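Side-chain contact in conserved domain protein (Streptococcus pneumoniae, PDB 2I7R), which is of unknown function but belongs to the glyoxalase/bleomycin resistance/dioxygenase superfamily, whose members pair βαβββ modules: residues 77-80 and 81-85. Residues are numbered along the deposited sequence; the frame is centred on the assembly and turned at random.
Sequences NYKR and LNELG
N82 points ND2 at one face of the Y78 ring, 3.4 Å from CZ and offset toward the rim. The amide plane is inclined at 61° to the ring, with OD1 nearer CE1. Y78 carries CG anti to its own nitrogen, which swings the ring along the helix toward the next turn. There it also packs on V88 and P92 of strand 88-94 and on L102 of strand 100-105.

R80 is fixed from within its own segment by N77, which sets the guanidinium that L81 and L84 then meet. Its chain runs extended to CG and CD, then bends at chi3 (57°), bringing NH2 to N77 OD1 at 2.8 Å. The N-H points almost straight at the oxygen (177°), on a lone pair in the carbonyl plane, and the acceptor lies in the guanidinium plane. With I26 O as a further acceptor for NH2 and D73 O taking the N77 amide nitrogen, both flat groups are held in orientation. L81 CG lies over one guanidinium face, while CD2 makes the closest approach, 3.5 Å from NH1; L81 also reaches L102 and V104 in the sheet. L84 runs alongside R80 in the same direction.

The opposite charges of K79 and E83 are near but not in contact, NZ and OE2 being 5.3 Å apart; OE2 instead touches the lysine's aliphatic CG and CD, each at 3.5 Å.

Backbone i to i+4 bonds tie N77 O to L81 N, Y78 O to N82 N, K79 O to E83 N and R80 O to L84 N, the last the most bent. G85 N to N82 O is one of two bonds back into the last turn that, with positive phi at G85, make the Schellman motif ending helix 74-84, which packs on the second four-stranded sheet of this glyoxalase-type βαβββ fold.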
loop_
_atom_site.group_PDB
_atom_site.type_symbol
_atom_site.label_atom_id
_atom_site.label_comp_id
_atom_site.label_asym_id
_atom_site.label_seq_id
_atom_site.Cartn_x
_atom_site.Cartn_y
_atom_site.Cartn_z
ATOM N N ASN A 77 17.878 7.004 -10.226
ATOM C CA ASN A 77 16.867 5.973 -10.459
ATOM C C ASN A 77 16.288 6.074 -11.853
ATOM O O ASN A 77 16.108 5.065 -12.535
ATOM C CB ASN A 77 15.749 6.031 -9.411
ATOM C CG ASN A 77 16.152 5.370 -8.111
ATOM O OD1 ASN A 77 16.133 4.149 -7.998
ATOM N ND2 ASN A 77 16.559 6.177 -7.140
ATOM N N TYR A 78 16.032 7.303 -12.282
ATOM C CA TYR A 78 15.558 7.570 -13.633
ATOM C C TYR A 78 16.426 6.963 -14.709
ATOM O O TYR A 78 15.932 6.228 -15.555
ATOM C CB TYR A 78 15.425 9.070 -13.872
ATOM C CG TYR A 78 14.781 9.439 -15.173
ATOM C CD1 TYR A 78 13.623 8.801 -15.595
ATOM C CD2 TYR A 78 15.323 10.448 -15.982
ATOM C CE1 TYR A 78 12.999 9.148 -16.762
ATOM C CE2 TYR A 78 14.706 10.812 -17.176
ATOM C CZ TYR A 78 13.537 10.143 -17.556
ATOM O OH TYR A 78 12.873 10.478 -18.717
ATOM N N LYS A 79 17.714 7.279 -14.660
ATOM C CA LYS A 79 18.685 6.772 -15.616
ATOM C C LYS A 79 18.693 5.236 -15.611
ATOM O O LYS A 79 18.684 4.605 -16.668
ATOM C CB LYS A 79 20.094 7.303 -15.296
ATOM C CG LYS A 79 21.157 6.931 -16.358
ATOM C CD LYS A 79 22.568 6.868 -15.769
ATOM C CE LYS A 79 23.190 8.262 -15.692
ATOM N NZ LYS A 79 24.670 8.165 -15.996
ATOM N N ARG A 80 18.710 4.665 -14.414
ATOM C CA ARG A 80 18.727 3.228 -14.231
ATOM C C ARG A 80 17.522 2.608 -14.931
ATOM O O ARG A 80 17.663 1.656 -15.742
ATOM C CB ARG A 80 18.747 2.886 -12.729
ATOM C CG ARG A 80 18.813 1.410 -12.401
ATOM C CD ARG A 80 18.830 1.163 -10.899
ATOM N NE ARG A 80 17.680 1.728 -10.186
ATOM C CZ ARG A 80 16.440 1.220 -10.182
ATOM N NH1 ARG A 80 16.141 0.118 -10.889
ATOM N NH2 ARG A 80 15.472 1.848 -9.485
ATOM N N LEU A 81 16.352 3.165 -14.651
ATOM C CA LEU A 81 15.104 2.650 -15.189
ATOM C C LEU A 81 14.978 2.805 -16.701
ATOM O O LEU A 81 14.406 1.933 -17.355
ATOM C CB LEU A 81 13.885 3.238 -14.459
ATOM C CG LEU A 81 13.815 2.921 -12.963
ATOM C CD1 LEU A 81 12.874 3.913 -12.182
ATOM C CD2 LEU A 81 13.484 1.423 -12.695
ATOM N N ASN A 82 15.486 3.912 -17.245
ATOM C CA ASN A 82 15.459 4.175 -18.698
ATOM C C ASN A 82 16.315 3.159 -19.423
ATOM O O ASN A 82 15.915 2.650 -20.469
ATOM C CB ASN A 82 15.983 5.579 -19.052
ATOM C CG ASN A 82 14.904 6.637 -19.039
ATOM O OD1 ASN A 82 13.719 6.366 -18.782
ATOM N ND2 ASN A 82 15.309 7.870 -19.318
ATOM N N GLU A 83 17.504 2.890 -18.877
ATOM C CA GLU A 83 18.395 1.873 -19.447
ATOM C C GLU A 83 17.731 0.507 -19.418
ATOM O O GLU A 83 17.983 -0.284 -20.297
ATOM C CB GLU A 83 19.717 1.753 -18.695
ATOM C CG GLU A 83 20.586 2.978 -18.627
ATOM C CD GLU A 83 21.802 2.743 -17.712
ATOM O OE1 GLU A 83 22.461 1.682 -17.886
ATOM O OE2 GLU A 83 22.097 3.596 -16.824
ATOM N N LEU A 84 16.889 0.234 -18.418
ATOM C CA LEU A 84 16.164 -1.040 -18.321
ATOM C C LEU A 84 14.987 -1.170 -19.283
ATOM O O LEU A 84 14.527 -2.270 -19.530
ATOM C CB LEU A 84 15.644 -1.281 -16.894
ATOM C CG LEU A 84 16.640 -1.810 -15.871
ATOM C CD1 LEU A 84 15.976 -1.817 -14.497
ATOM C CD2 LEU A 84 17.139 -3.226 -16.272
ATOM N N GLY A 85 14.480 -0.057 -19.804
ATOM C CA GLY A 85 13.319 -0.125 -20.670
ATOM C C GLY A 85 11.991 -0.132 -19.934
ATOM O O GLY A 85 10.946 -0.496 -20.500
#